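Local coordinates for protein UDP-glucose 6-dehydrogenase (Pyrobaculum islandicum, PDB 3VTF) that probably catalyses the NAD(+)-dependent oxidation of UDP-glucose to UDP-glucuronate, the step that supplies UDP-glucuronate in nucleotide-sugar biosynthesis, at residues L226-A236 with C284-F292. Sequence-based numbering, arbitrary orientation.
With UPG (uridine-5'-diphosphate-glucose), chain B.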
ATOM      1  N   LEU A 226      -0.613   8.491  15.863  1.00 15.84           N
ATOM      2  CA  LEU A 226       0.165   8.098  14.647  1.00 19.06           C
ATOM      3  C   LEU A 226      -0.608   7.087  13.738  1.00 18.63           C
ATOM      4  O   LEU A 226      -0.549   7.148  12.462  1.00 18.51           O
ATOM      5  CB  LEU A 226       1.483   7.481  15.057  1.00 17.34           C
ATOM      6  CG  LEU A 226       2.478   7.184  13.891  1.00 17.70           C
ATOM      7  CD1 LEU A 226       2.670   8.457  13.125  1.00 18.04           C
ATOM      8  CD2 LEU A 226       3.788   6.743  14.471  1.00 16.65           C
ATOM      9  N   VAL A 227      -1.423   6.220  14.351  1.00 19.11           N
ATOM     10  CA  VAL A 227      -2.244   5.289  13.541  1.00 18.84           C
ATOM     11  C   VAL A 227      -3.113   6.029  12.588  1.00 20.33           C
ATOM     12  O   VAL A 227      -3.290   5.634  11.432  1.00 17.96           O
ATOM     13  CB  VAL A 227      -3.168   4.391  14.455  1.00 18.38           C
ATOM     14  CG1 VAL A 227      -4.174   3.623  13.616  1.00 20.24           C
ATOM     15  CG2 VAL A 227      -2.336   3.382  15.250  1.00 17.27           C
ATOM     16  N   LYS A 228      -3.703   7.145  13.031  1.00 17.75           N
ATOM     17  CA  LYS A 228      -4.587   7.872  12.165  1.00 17.85           C
ATOM     18  C   LYS A 228      -3.855   8.450  10.947  1.00 19.99           C
ATOM     19  O   LYS A 228      -4.401   8.413   9.754  1.00 16.67           O
ATOM     20  CB  LYS A 228      -5.214   9.018  12.944  1.00 17.37           C
ATOM     21  CG  LYS A 228      -6.150   9.931  12.160  1.00 18.88           C
ATOM     22  CD  LYS A 228      -7.155   9.125  11.329  1.00 20.53           C
ATOM     23  CE  LYS A 228      -8.129  10.072  10.645  1.00 22.02           C
ATOM     24  NZ  LYS A 228      -8.894   9.302   9.616  1.00 27.17           N
ATOM     25  N   TYR A 229      -2.688   9.049  11.195  1.00 18.45           N
ATOM     26  CA  TYR A 229      -1.950   9.630  10.007  1.00 17.49           C
ATOM     27  C   TYR A 229      -1.402   8.487   9.111  1.00 17.78           C
ATOM     28  O   TYR A 229      -1.434   8.549   7.882  1.00 19.25           O
ATOM     29  CB  TYR A 229      -0.710  10.456  10.485  1.00 17.45           C
ATOM     30  CG  TYR A 229      -1.151  11.875  10.852  1.00 19.31           C
ATOM     31  CD1 TYR A 229      -1.473  12.796   9.859  1.00 18.40           C
ATOM     32  CD2 TYR A 229      -1.363  12.231  12.236  1.00 19.60           C
ATOM     33  CE1 TYR A 229      -1.939  14.096  10.186  1.00 18.04           C
ATOM     34  CE2 TYR A 229      -1.856  13.508  12.599  1.00 20.70           C
ATOM     35  CZ  TYR A 229      -2.088  14.442  11.585  1.00 21.83           C
ATOM     36  OH  TYR A 229      -2.513  15.699  11.934  1.00 21.73           O
ATOM     37  N   ALA A 230      -0.888   7.431   9.736  1.00 18.40           N
ATOM     38  CA  ALA A 230      -0.346   6.322   8.953  1.00 17.58           C
ATOM     39  C   ALA A 230      -1.444   5.691   8.089  1.00 19.07           C
ATOM     40  O   ALA A 230      -1.167   5.316   6.923  1.00 18.75           O
ATOM     41  CB  ALA A 230       0.361   5.311   9.818  1.00 17.61           C
ATOM     42  N   SER A 231      -2.660   5.567   8.624  1.00 17.15           N
ATOM     43  CA  SER A 231      -3.750   5.046   7.839  1.00 18.36           C
ATOM     44  C   SER A 231      -4.130   5.997   6.695  1.00 18.40           C
ATOM     45  O   SER A 231      -4.338   5.546   5.573  1.00 18.16           O
ATOM     46  CB  SER A 231      -5.007   4.737   8.692  1.00 18.85           C
ATOM     47  OG  SER A 231      -4.579   3.819   9.738  1.00 19.89           O
ATOM     48  N   ASN A 232      -4.386   7.268   6.989  1.00 18.76           N
ATOM     49  CA  ASN A 232      -4.870   8.167   5.928  1.00 20.81           C
ATOM     50  C   ASN A 232      -3.790   8.406   4.861  1.00 21.53           C
ATOM     51  O   ASN A 232      -4.099   8.457   3.632  1.00 20.17           O
ATOM     52  CB  ASN A 232      -5.269   9.565   6.523  1.00 21.17           C
ATOM     53  CG  ASN A 232      -6.782   9.615   6.928  1.00 22.25           C
ATOM     54  OD1 ASN A 232      -7.369   8.578   7.168  1.00 21.10           O
ATOM     55  ND2 ASN A 232      -7.356  10.799   7.098  1.00 17.11           N
ATOM     56  N   VAL A 233      -2.540   8.561   5.315  1.00 17.84           N
ATOM     57  CA  VAL A 233      -1.460   8.764   4.316  1.00 18.33           C
ATOM     58  C   VAL A 233      -1.226   7.473   3.473  1.00 19.80           C
ATOM     59  O   VAL A 233      -0.914   7.518   2.290  1.00 17.30           O
ATOM     60  CB  VAL A 233      -0.173   9.212   4.995  1.00 20.06           C
ATOM     61  CG1 VAL A 233       0.985   9.291   3.959  1.00 18.44           C
ATOM     62  CG2 VAL A 233      -0.481  10.608   5.601  1.00 18.25           C
ATOM     63  N   PHE A 234      -1.362   6.318   4.109  1.00 18.57           N
ATOM     64  CA  PHE A 234      -1.201   5.073   3.310  1.00 21.09           C
ATOM     65  C   PHE A 234      -2.290   4.908   2.246  1.00 19.21           C
ATOM     66  O   PHE A 234      -1.981   4.520   1.100  1.00 19.94           O
ATOM     67  CB  PHE A 234      -1.130   3.802   4.178  1.00 19.22           C
ATOM     68  CG  PHE A 234      -0.860   2.554   3.377  1.00 20.41           C
ATOM     69  CD1 PHE A 234       0.418   2.306   2.877  1.00 19.82           C
ATOM     70  CD2 PHE A 234      -1.909   1.703   3.085  1.00 22.23           C
ATOM     71  CE1 PHE A 234       0.640   1.171   2.083  1.00 18.78           C
ATOM     72  CE2 PHE A 234      -1.702   0.571   2.283  1.00 23.00           C
ATOM     73  CZ  PHE A 234      -0.459   0.316   1.796  1.00 19.55           C
ATOM     74  N   LEU A 235      -3.526   5.273   2.572  1.00 18.92           N
ATOM     75  CA  LEU A 235      -4.589   5.270   1.539  1.00 17.94           C
ATOM     76  C   LEU A 235      -4.290   6.252   0.407  1.00 19.87           C
ATOM     77  O   LEU A 235      -4.494   5.945  -0.789  1.00 18.29           O
ATOM     78  CB  LEU A 235      -5.945   5.554   2.143  1.00 18.53           C
ATOM     79  CG  LEU A 235      -6.397   4.421   3.127  1.00 20.42           C
ATOM     80  CD1 LEU A 235      -7.503   4.881   4.082  1.00 23.21           C
ATOM     81  CD2 LEU A 235      -6.856   3.171   2.353  1.00 21.57           C
ATOM     82  N   ALA A 236      -3.858   7.458   0.775  1.00 18.76           N
ATOM     83  CA  ALA A 236      -3.468   8.439  -0.234  1.00 19.65           C
ATOM     84  C   ALA A 236      -2.322   7.905  -1.097  1.00 17.86           C
ATOM     85  O   ALA A 236      -2.296   8.127  -2.320  1.00 19.18           O
ATOM     86  CB  ALA A 236      -3.087   9.784   0.473  1.00 19.76           C
ATOM     87  N   CYS A 284      -9.817  15.851   4.049  1.00 24.29           N
ATOM     88  CA  CYS A 284      -8.873  15.090   4.852  1.00 24.90           C
ATOM     89  C   CYS A 284      -7.565  14.730   4.206  1.00 26.35           C
ATOM     90  O   CYS A 284      -6.505  15.046   4.762  1.00 22.13           O
ATOM     91  CB  CYS A 284      -9.577  13.848   5.435  1.00 29.79           C
ATOM     92  SG  CYS A 284     -10.835  14.468   6.670  1.00 42.94           S
ATOM     93  N   PHE A 285      -7.594  13.950   3.104  1.00 19.69           N
ATOM     94  CA  PHE A 285      -6.357  13.373   2.664  1.00 19.74           C
ATOM     95  C   PHE A 285      -5.296  14.426   2.245  1.00 17.87           C
ATOM     96  O   PHE A 285      -4.135  14.262   2.579  1.00 20.90           O
ATOM     97  CB  PHE A 285      -6.620  12.436   1.436  1.00 21.33           C
ATOM     98  CG  PHE A 285      -7.053  11.031   1.817  1.00 24.10           C
ATOM     99  CD1 PHE A 285      -7.333  10.675   3.167  1.00 20.50           C
ATOM    100  CD2 PHE A 285      -7.120  10.058   0.845  1.00 21.83           C
ATOM    101  CE1 PHE A 285      -7.732   9.382   3.481  1.00 23.36           C
ATOM    102  CE2 PHE A 285      -7.452   8.763   1.181  1.00 23.04           C
ATOM    103  CZ  PHE A 285      -7.818   8.445   2.498  1.00 21.16           C
ATOM    104  N   PRO A 286      -5.676  15.456   1.459  1.00 19.38           N
ATOM    105  CA  PRO A 286      -4.638  16.435   1.043  1.00 19.74           C
ATOM    106  C   PRO A 286      -4.029  17.070   2.304  1.00 20.10           C
ATOM    107  O   PRO A 286      -2.804  17.072   2.433  1.00 22.77           O
ATOM    108  CB  PRO A 286      -5.397  17.477   0.213  1.00 19.66           C
ATOM    109  CG  PRO A 286      -6.668  16.680  -0.267  1.00 20.61           C
ATOM    110  CD  PRO A 286      -7.002  15.846   0.976  1.00 20.73           C
ATOM    111  N   LYS A 287      -4.854  17.527   3.232  1.00 23.59           N
ATOM    112  CA  LYS A 287      -4.291  18.330   4.343  1.00 23.50           C
ATOM    113  C   LYS A 287      -3.633  17.418   5.385  1.00 24.80           C
ATOM    114  O   LYS A 287      -2.610  17.802   6.028  1.00 20.53           O
ATOM    115  CB  LYS A 287      -5.338  19.294   4.891  1.00 20.39           C
ATOM    116  CG  LYS A 287      -6.580  18.710   5.633  1.00 26.16           C
ATOM    117  CD  LYS A 287      -6.355  18.470   7.128  1.00 26.62           C
ATOM    118  CE  LYS A 287      -7.665  18.061   7.818  1.00 28.22           C
ATOM    119  NZ  LYS A 287      -7.319  17.527   9.163  1.00 22.41           N
ATOM    120  N   ASP A 288      -4.163  16.170   5.568  1.00 20.60           N
ATOM    121  CA  ASP A 288      -3.446  15.260   6.546  1.00 22.54           C
ATOM    122  C   ASP A 288      -2.123  14.841   6.015  1.00 20.03           C
ATOM    123  O   ASP A 288      -1.202  14.618   6.751  1.00 21.18           O
ATOM    124  CB  ASP A 288      -4.268  13.977   6.893  1.00 21.77           C
ATOM    125  CG  ASP A 288      -5.570  14.342   7.660  1.00 25.09           C
ATOM    126  OD1 ASP A 288      -5.580  15.389   8.327  1.00 26.29           O
ATOM    127  OD2 ASP A 288      -6.575  13.570   7.640  1.00 25.71           O
ATOM    128  N   THR A 289      -2.034  14.622   4.705  1.00 17.02           N
ATOM    129  CA  THR A 289      -0.760  14.218   4.140  1.00 19.41           C
ATOM    130  C   THR A 289       0.287  15.359   4.295  1.00 19.18           C
ATOM    131  O   THR A 289       1.436  15.110   4.631  1.00 18.19           O
ATOM    132  CB  THR A 289      -0.891  13.817   2.606  1.00 18.41           C
ATOM    133  OG1 THR A 289      -1.797  12.666   2.538  1.00 20.93           O
ATOM    134  CG2 THR A 289       0.456  13.338   2.032  1.00 16.61           C
ATOM    135  N   LEU A 290      -0.151  16.562   3.974  1.00 19.25           N
ATOM    136  CA  LEU A 290       0.703  17.752   4.115  1.00 20.16           C
ATOM    137  C   LEU A 290       1.073  17.927   5.623  1.00 19.64           C
ATOM    138  O   LEU A 290       2.202  18.140   5.948  1.00 19.11           O
ATOM    139  CB  LEU A 290      -0.086  18.983   3.626  1.00 20.17           C
ATOM    140  CG  LEU A 290       0.742  20.329   3.679  1.00 22.91           C
ATOM    141  CD1 LEU A 290       2.047  20.081   2.960  1.00 20.75           C
ATOM    142  CD2 LEU A 290      -0.093  21.430   2.972  1.00 25.09           C
ATOM    143  N   ALA A 291       0.097  17.807   6.524  1.00 18.30           N
ATOM    144  CA  ALA A 291       0.425  17.888   7.998  1.00 18.41           C
ATOM    145  C   ALA A 291       1.433  16.856   8.406  1.00 19.18           C
ATOM    146  O   ALA A 291       2.331  17.086   9.266  1.00 17.97           O
ATOM    147  CB  ALA A 291      -0.879  17.837   8.882  1.00 14.23           C
ATOM    148  N   PHE A 292       1.302  15.635   7.841  1.00 19.09           N
ATOM    149  CA  PHE A 292       2.252  14.569   8.206  1.00 18.08           C
ATOM    150  C   PHE A 292       3.640  14.880   7.744  1.00 17.63           C
ATOM    151  O   PHE A 292       4.641  14.694   8.474  1.00 20.56           O
ATOM    152  CB  PHE A 292       1.746  13.221   7.563  1.00 18.11           C
ATOM    153  CG  PHE A 292       2.450  12.017   8.048  1.00 17.92           C
ATOM    154  CD1 PHE A 292       2.404  11.653   9.412  1.00 21.33           C
ATOM    155  CD2 PHE A 292       3.076  11.137   7.149  1.00 22.85           C
ATOM    156  CE1 PHE A 292       3.019  10.475   9.882  1.00 21.20           C
ATOM    157  CE2 PHE A 292       3.735   9.979   7.603  1.00 23.98           C
ATOM    158  CZ  PHE A 292       3.673   9.631   8.990  1.00 22.99           C
TER
HETATM  159  N1  UPG B1001     -10.230   8.346  -4.298  1.00 23.90           N
HETATM  160  C2  UPG B1001      -9.465   8.055  -5.466  1.00 23.29           C
HETATM  161  N3  UPG B1001      -9.226   6.780  -5.780  1.00 22.31           N
HETATM  162  C4  UPG B1001      -9.654   5.765  -4.938  1.00 24.34           C
HETATM  163  C5  UPG B1001     -10.403   6.013  -3.736  1.00 23.78           C
HETATM  164  C6  UPG B1001     -10.634   7.370  -3.431  1.00 22.90           C
HETATM  165  O2  UPG B1001      -9.032   8.975  -6.230  1.00 22.06           O
HETATM  166  O4  UPG B1001      -9.355   4.563  -5.250  1.00 22.33           O
HETATM  167  C1C UPG B1001     -10.419   9.789  -4.021  1.00 22.68           C
HETATM  168  C2C UPG B1001     -11.894  10.091  -3.841  1.00 25.70           C
HETATM  169  O2C UPG B1001     -12.531  10.433  -5.070  1.00 23.54           O
HETATM  170  C3C UPG B1001     -11.863  11.300  -2.880  1.00 25.06           C
HETATM  171  C4C UPG B1001     -10.628  11.056  -2.012  1.00 21.74           C
HETATM  172  O4C UPG B1001      -9.892  10.016  -2.693  1.00 23.46           O
HETATM  173  O3C UPG B1001     -11.559  12.501  -3.639  1.00 24.60           O
HETATM  174  C5C UPG B1001     -10.964  10.562  -0.585  1.00 26.48           C
HETATM  175  O5C UPG B1001     -12.001   9.580  -0.701  1.00 26.47           O
HETATM  176  PA  UPG B1001     -12.618   8.859   0.694  1.00 30.73           P
HETATM  177  O1A UPG B1001     -11.502   8.044   1.425  1.00 25.13           O
HETATM  178  O2A UPG B1001     -14.001   8.254   0.343  1.00 33.07           O
HETATM  179  O3A UPG B1001     -13.102  10.196   1.451  1.00 29.60           O
HETATM  180  PB  UPG B1001     -13.060  10.644   3.029  1.00 31.34           P
HETATM  181  O1B UPG B1001     -14.487  10.836   3.476  1.00 32.13           O
HETATM  182  O2B UPG B1001     -12.182  11.899   2.797  1.00 33.54           O
HETATM  183  O3B UPG B1001     -12.474   9.488   3.959  1.00 28.67           O
HETATM  184  C1' UPG B1001     -11.077   9.510   4.386  1.00 28.03           C
HETATM  185  C2' UPG B1001     -10.734   8.107   4.838  1.00 26.37           C
HETATM  186  C3' UPG B1001     -11.480   7.835   6.167  1.00 27.25           C
HETATM  187  C4' UPG B1001     -11.061   8.935   7.172  1.00 28.37           C
HETATM  188  C5' UPG B1001     -11.594  10.318   6.623  1.00 27.96           C
HETATM  189  C6' UPG B1001     -11.243  11.571   7.456  1.00 27.79           C
HETATM  190  O2' UPG B1001     -11.353   7.340   3.733  1.00 25.44           O
HETATM  191  O3' UPG B1001     -11.081   6.554   6.611  1.00 25.38           O
HETATM  192  O4' UPG B1001     -11.764   8.667   8.404  1.00 29.95           O
HETATM  193  O5' UPG B1001     -10.824  10.484   5.399  1.00 31.91           O
HETATM  194  O6' UPG B1001      -9.993  11.358   8.156  1.00 23.12           O
HETATM  195  O   HOH W   1      -3.935  16.851  10.031  1.00 22.47           O
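The amide of Asn-232 is gripped between Asp-288 and the substrate. Its ND2 gives a bent hydrogen bond of 2.9 Å to the anti lone pair of Asp-288 OD2 (140°). The same nitrogen gives a straighter one to UPG O6'. Lys-228 NZ also donates to O6' and bonds Asn-232 OD1 from above its carbonyl plane, which helps fix the amide's rotation. A leucine here would probably cost Asp-288 OD2 its amide donor, leave O6' with the lysine alone of these two donors, and take an acceptor from Lys-228 NZ.

Cys-284, the predicted nucleophile, lies beside the same end of the sugar, with SG next to UPG C6'. Next to it, the ring of Phe-285 puts CE1 against UPG C1', while CZ meets Leu-235 CB at 3.5 Å. Its CG stands beside the backbone N (chi1 -84°), which brings the ring between the glucose and helix 221-251.

A second shell holds Asp-288. Lys-287 NZ forms a salt bridge with OD1, and a water joins OD1 to Tyr-229 OH. The Tyr-229 and Phe-292 rings lie nearly parallel but barely overlap; CB of the tyrosine touches Phe-292 CD1 at 3.5 Å. Val-233 CG2 packs on Thr-289 and Phe-292.

The axes of segments 226-236 and 285-292 come within 9.2 Å and cross at -118°. Helix 221-251 packs across the first turns of helix 285-298 within the central domain. Helix 304-328 packs against Val-233, Thr-289 and Phe-292, and Phe-274 of the second subunit meets Phe-234 edge-to-face.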